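Local structure of prolyl-tRNA synthetase (Naegleria fowleri, 6UYH) at residues H283-G288 with C374-G379; Y349-L352 with L357-E360. The protein probably attaches proline to its cognate tRNA, as a class II aminoacyl-tRNA synthetase that activates the amino acid with ATP. All coordinates share one frame; numbering follows the deposited sequence.

Contact 1: residues H283-G288 with C374-G379. With EDO (1,2-ethanediol), chain B.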
loop_
_atom_site.group_PDB
_atom_site.type_symbol
_atom_site.label_atom_id
_atom_site.label_comp_id
_atom_site.label_asym_id
_atom_site.label_seq_id
_atom_site.Cartn_x
_atom_site.Cartn_y
_atom_site.Cartn_z
ATOM N N HIS A 283 -8.729 -23.362 7.270
ATOM C CA HIS A 283 -7.971 -24.373 6.528
ATOM C C HIS A 283 -6.778 -24.970 7.268
ATOM O O HIS A 283 -6.322 -26.052 6.881
ATOM C CB HIS A 283 -7.434 -23.796 5.211
ATOM C CG HIS A 283 -8.497 -23.354 4.264
ATOM N ND1 HIS A 283 -9.518 -24.176 3.846
ATOM C CD2 HIS A 283 -8.665 -22.180 3.610
ATOM C CE1 HIS A 283 -10.289 -23.517 2.998
ATOM N NE2 HIS A 283 -9.792 -22.303 2.839
ATOM N N GLY A 284 -6.235 -24.300 8.281
ATOM C CA GLY A 284 -5.077 -24.848 8.975
ATOM C C GLY A 284 -5.381 -26.187 9.628
ATOM O O GLY A 284 -6.527 -26.497 9.964
ATOM N N ASP A 285 -4.340 -27.002 9.798
ATOM C CA ASP A 285 -4.504 -28.325 10.385
ATOM C C ASP A 285 -3.366 -28.567 11.384
ATOM O O ASP A 285 -2.619 -27.652 11.740
ATOM C CB ASP A 285 -4.609 -29.400 9.282
ATOM C CG ASP A 285 -3.305 -29.596 8.502
ATOM O OD1 ASP A 285 -2.250 -29.080 8.919
ATOM O OD2 ASP A 285 -3.339 -30.293 7.463
ATOM N N ASP A 286 -3.234 -29.813 11.840
ATOM C CA ASP A 286 -2.284 -30.112 12.903
ATOM C C ASP A 286 -0.848 -30.200 12.410
ATOM O O ASP A 286 0.067 -30.328 13.232
ATOM C CB ASP A 286 -2.678 -31.407 13.619
ATOM C CG ASP A 286 -3.943 -31.242 14.455
ATOM O OD1 ASP A 286 -4.276 -30.095 14.812
ATOM O OD2 ASP A 286 -4.597 -32.253 14.754
ATOM N N LYS A 287 -0.629 -30.123 11.100
ATOM C CA LYS A 287 0.717 -30.007 10.557
ATOM C C LYS A 287 1.102 -28.565 10.268
ATOM O O LYS A 287 2.262 -28.306 9.941
ATOM C CB LYS A 287 0.857 -30.843 9.280
ATOM C CG LYS A 287 0.702 -32.347 9.486
ATOM C CD LYS A 287 0.718 -33.074 8.148
ATOM C CE LYS A 287 0.500 -34.572 8.312
ATOM N NZ LYS A 287 1.605 -35.211 9.073
ATOM N N GLY A 288 0.164 -27.626 10.388
ATOM C CA GLY A 288 0.472 -26.223 10.205
ATOM C C GLY A 288 -0.410 -25.527 9.192
ATOM O O GLY A 288 -1.602 -25.823 9.077
ATOM N N CYS A 374 2.367 -34.763 -3.975
ATOM C CA CYS A 374 1.686 -34.845 -2.686
ATOM C C CYS A 374 0.965 -33.530 -2.443
ATOM O O CYS A 374 1.596 -32.467 -2.464
ATOM C CB CYS A 374 2.668 -35.135 -1.547
ATOM S SG CYS A 374 1.876 -35.316 0.078
ATOM N N ARG A 375 -0.346 -33.597 -2.224
ATOM C CA ARG A 375 -1.161 -32.404 -2.026
ATOM C C ARG A 375 -1.357 -32.147 -0.535
ATOM O O ARG A 375 -1.694 -33.064 0.223
ATOM C CB ARG A 375 -2.506 -32.522 -2.748
ATOM C CG ARG A 375 -3.312 -33.775 -2.447
ATOM C CD ARG A 375 -4.519 -33.852 -3.369
ATOM N NE ARG A 375 -5.549 -32.883 -2.997
ATOM C CZ ARG A 375 -6.720 -32.765 -3.614
ATOM N NH1 ARG A 375 -7.005 -33.544 -4.650
ATOM N NH2 ARG A 375 -7.605 -31.870 -3.196
ATOM N N ARG A 376 -1.140 -30.892 -0.129
ATOM C CA ARG A 376 -1.076 -30.512 1.281
ATOM C C ARG A 376 -2.423 -30.634 1.988
ATOM O O ARG A 376 -2.468 -30.955 3.180
ATOM C CB ARG A 376 -0.558 -29.074 1.381
ATOM C CG ARG A 376 -0.516 -28.477 2.782
ATOM C CD ARG A 376 0.535 -29.135 3.671
ATOM N NE ARG A 376 0.532 -28.501 4.984
ATOM C CZ ARG A 376 -0.220 -28.895 6.009
ATOM N NH1 ARG A 376 -1.020 -29.949 5.884
ATOM N NH2 ARG A 376 -0.173 -28.233 7.157
ATOM N N ASP A 377 -3.525 -30.384 1.283
ATOM C CA ASP A 377 -4.817 -30.308 1.958
ATOM C C ASP A 377 -5.285 -31.674 2.446
ATOM O O ASP A 377 -5.802 -31.787 3.563
ATOM C CB ASP A 377 -5.852 -29.666 1.036
ATOM C CG ASP A 377 -6.115 -30.481 -0.201
ATOM O OD1 ASP A 377 -5.186 -31.183 -0.664
ATOM O OD2 ASP A 377 -7.261 -30.424 -0.698
ATOM N N THR A 378 -5.113 -32.727 1.636
ATOM C CA THR A 378 -5.502 -34.074 2.044
ATOM C C THR A 378 -4.327 -34.981 2.381
ATOM O O THR A 378 -4.540 -36.037 2.987
ATOM C CB THR A 378 -6.333 -34.761 0.947
ATOM O OG1 THR A 378 -5.524 -34.942 -0.224
ATOM C CG2 THR A 378 -7.559 -33.928 0.591
ATOM N N GLY A 379 -3.107 -34.610 2.006
ATOM C CA GLY A 379 -1.971 -35.492 2.176
ATOM C C GLY A 379 -1.833 -36.577 1.127
ATOM O O GLY A 379 -0.866 -37.350 1.181
HETATM C C1 EDO B . -4.962 -36.072 -8.197
HETATM O O1 EDO B . -5.898 -37.036 -8.691
HETATM C C2 EDO B . -4.906 -36.152 -6.675
HETATM O O2 EDO B . -6.213 -35.870 -6.166
HETATM O O HOH W 1 -5.651 -30.392 5.975
#
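An Asx turn, set within the type I beta turn D285-G288, presents the carboxylate by which the loop after helix 274-283 is tied to the anticodon-binding domain. D285 OD1 accepts the backbone N-H of K287 at 2.9 Å from above the carboxylate plane, while R376 NH2, at 2.9 Å from the same oxygen, comes in on the syn side, tilted toward the opposite face of that plane. D285 OD2 takes R376 NH1 at 2.8 Å through its syn lone pair, so the guanidinium grips the carboxylate end-on, one nitrogen to each oxygen. The two groups are not coplanar, their planes standing 37° apart. R376 sits just beyond strand 370-375; its CG is anti to the backbone N (chi1 176°), and a bend at chi2 turns the chain toward the turn, where R376 NH2 also packs against K287 CB at 3.5 Å. Next to R376 in the chain, R375 grips D377 side-on, NE to OD1 and NH2 to OD2, across the bend that follows the strand. That bend also meets D285 through solvent: one water donates to D285 OD2 and to D377 O, each at 2.8 Å.

Contact 2: residues Y349-L352 with L357-E360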
loop_
_atom_site.group_PDB
_atom_site.type_symbol
_atom_site.label_atom_id
_atom_site.label_comp_id
_atom_site.label_asym_id
_atom_site.label_seq_id
_atom_site.Cartn_x
_atom_site.Cartn_y
_atom_site.Cartn_z
ATOM N N TYR A 349 9.152 -29.062 6.640
ATOM C CA TYR A 349 9.468 -27.643 6.518
ATOM C C TYR A 349 8.438 -26.913 5.666
ATOM O O TYR A 349 7.928 -25.851 6.049
ATOM C CB TYR A 349 10.868 -27.499 5.923
ATOM C CG TYR A 349 11.360 -26.078 5.767
ATOM C CD1 TYR A 349 12.196 -25.507 6.720
ATOM C CD2 TYR A 349 11.020 -25.320 4.650
ATOM C CE1 TYR A 349 12.661 -24.212 6.574
ATOM C CE2 TYR A 349 11.475 -24.023 4.504
ATOM C CZ TYR A 349 12.298 -23.481 5.467
ATOM O OH TYR A 349 12.754 -22.195 5.321
ATOM N N TRP A 350 8.111 -27.471 4.507
ATOM C CA TRP A 350 7.199 -26.796 3.597
ATOM C C TRP A 350 5.740 -27.085 3.919
ATOM O O TRP A 350 4.879 -26.251 3.617
ATOM C CB TRP A 350 7.519 -27.194 2.152
ATOM C CG TRP A 350 8.903 -26.794 1.739
ATOM C CD1 TRP A 350 9.972 -27.620 1.554
ATOM C CD2 TRP A 350 9.378 -25.463 1.495
ATOM N NE1 TRP A 350 11.077 -26.892 1.194
ATOM C CE2 TRP A 350 10.742 -25.565 1.150
ATOM C CE3 TRP A 350 8.783 -24.198 1.524
ATOM C CZ2 TRP A 350 11.521 -24.450 0.837
ATOM C CZ3 TRP A 350 9.565 -23.084 1.214
ATOM C CH2 TRP A 350 10.918 -23.223 0.877
ATOM N N GLU A 351 5.436 -28.237 4.528
ATOM C CA GLU A 351 4.068 -28.466 4.996
ATOM C C GLU A 351 3.699 -27.477 6.093
ATOM O O GLU A 351 2.593 -26.927 6.097
ATOM C CB GLU A 351 3.904 -29.908 5.495
ATOM C CG GLU A 351 3.816 -30.947 4.383
ATOM C CD GLU A 351 3.894 -32.375 4.897
ATOM O OE1 GLU A 351 4.111 -32.566 6.115
ATOM O OE2 GLU A 351 3.741 -33.308 4.076
ATOM N N LEU A 352 4.620 -27.238 7.029
ATOM C CA LEU A 352 4.401 -26.256 8.090
ATOM C C LEU A 352 4.083 -24.878 7.523
ATOM O O LEU A 352 3.229 -24.152 8.049
ATOM C CB LEU A 352 5.647 -26.196 8.979
ATOM C CG LEU A 352 5.700 -25.179 10.118
ATOM C CD1 LEU A 352 4.506 -25.383 11.059
ATOM C CD2 LEU A 352 7.020 -25.294 10.879
ATOM N N LEU A 357 1.430 -27.867 -2.979
ATOM C CA LEU A 357 1.794 -29.039 -3.764
ATOM C C LEU A 357 3.292 -29.281 -3.681
ATOM O O LEU A 357 4.086 -28.347 -3.824
ATOM C CB LEU A 357 1.368 -28.878 -5.225
ATOM C CG LEU A 357 1.635 -30.051 -6.170
ATOM C CD1 LEU A 357 0.839 -31.308 -5.762
ATOM C CD2 LEU A 357 1.320 -29.647 -7.597
ATOM N N ARG A 358 3.669 -30.533 -3.444
ATOM C CA ARG A 358 5.063 -30.952 -3.426
ATOM C C ARG A 358 5.309 -31.951 -4.548
ATOM O O ARG A 358 4.504 -32.863 -4.767
ATOM C CB ARG A 358 5.425 -31.576 -2.074
ATOM C CG ARG A 358 6.796 -32.218 -2.005
ATOM C CD ARG A 358 7.108 -32.684 -0.587
ATOM N NE ARG A 358 6.496 -33.968 -0.243
ATOM C CZ ARG A 358 5.721 -34.181 0.817
ATOM N NH1 ARG A 358 5.447 -33.196 1.661
ATOM N NH2 ARG A 358 5.223 -35.392 1.038
ATOM N N ILE A 359 6.411 -31.765 -5.269
ATOM C CA ILE A 359 6.875 -32.715 -6.276
ATOM C C ILE A 359 8.137 -33.364 -5.731
ATOM O O ILE A 359 9.104 -32.669 -5.396
ATOM C CB ILE A 359 7.132 -32.037 -7.631
ATOM C CG1 ILE A 359 5.815 -31.498 -8.200
ATOM C CG2 ILE A 359 7.811 -33.008 -8.614
ATOM C CD1 ILE A 359 5.939 -30.811 -9.537
ATOM N N GLU A 360 8.115 -34.693 -5.609
ATOM C CA GLU A 360 9.268 -35.476 -5.181
ATOM C C GLU A 360 9.835 -36.187 -6.402
ATOM O O GLU A 360 9.117 -36.940 -7.068
ATOM C CB GLU A 360 8.882 -36.495 -4.106
ATOM C CG GLU A 360 8.162 -35.918 -2.893
ATOM C CD GLU A 360 7.572 -37.004 -2.004
ATOM O OE1 GLU A 360 7.845 -38.198 -2.261
ATOM O OE2 GLU A 360 6.835 -36.667 -1.054
#
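E351 reaches from helix 343-353 to the guanidinium edge of R358, its CG lying 3.9 Å from R358 NH1 and its carboxylate oxygen OE2 closing a salt bridge to the same nitrogen at 3.0 Å. The bond is nearly straight, with an N-H...O angle of 168°. It lies in the guanidinium plane but meets OE2 from above the carboxylate plane; the two planes are 45° apart. E351 has CG anti to its carbonyl carbon (chi1 -75°) and runs extended from there, which carries the acid across to the strand. In the alpha/beta anticodon-binding domain, this joins a helix to strand 357-361, the middle strand of a five-stranded mixed sheet, just after the short connection between them. R358 bends at chi3, and its other edge is held side-on by E360, two residues along the strand. Both R358 NE and NH2 converge on E360 OE2, at 2.8 and 2.9 Å; NE uses the anti lone pair, whereas NH2 arrives nearly along the C-O axis. R358 lies between E351 OE2 and E360 OE2, which are 6.9 Å apart, and its charge probably eases their repulsion. Y347 adds a cation-pi contact to R358.

Both segments of contact 2 fall in sequence between those of contact 1, and the centres of the two contacts are about 10 Å apart. Strands 357-361 and 370-375 are antiparallel neighbours in the five-stranded sheet, where C374 N bonds to R358 O at 3.0 Å. A second join runs through E351, whose side chain serves contact 2 while its carbonyl O takes R376 NE of contact 1 at 2.8 Å. L352 CD1 also packs against K287 O. The last turn of helix 343-353 thus carries a side of contact 2 and touches both segments of contact 1, and the loop leaving helix 274-283 is fastened onto the anticodon-binding domain beside it.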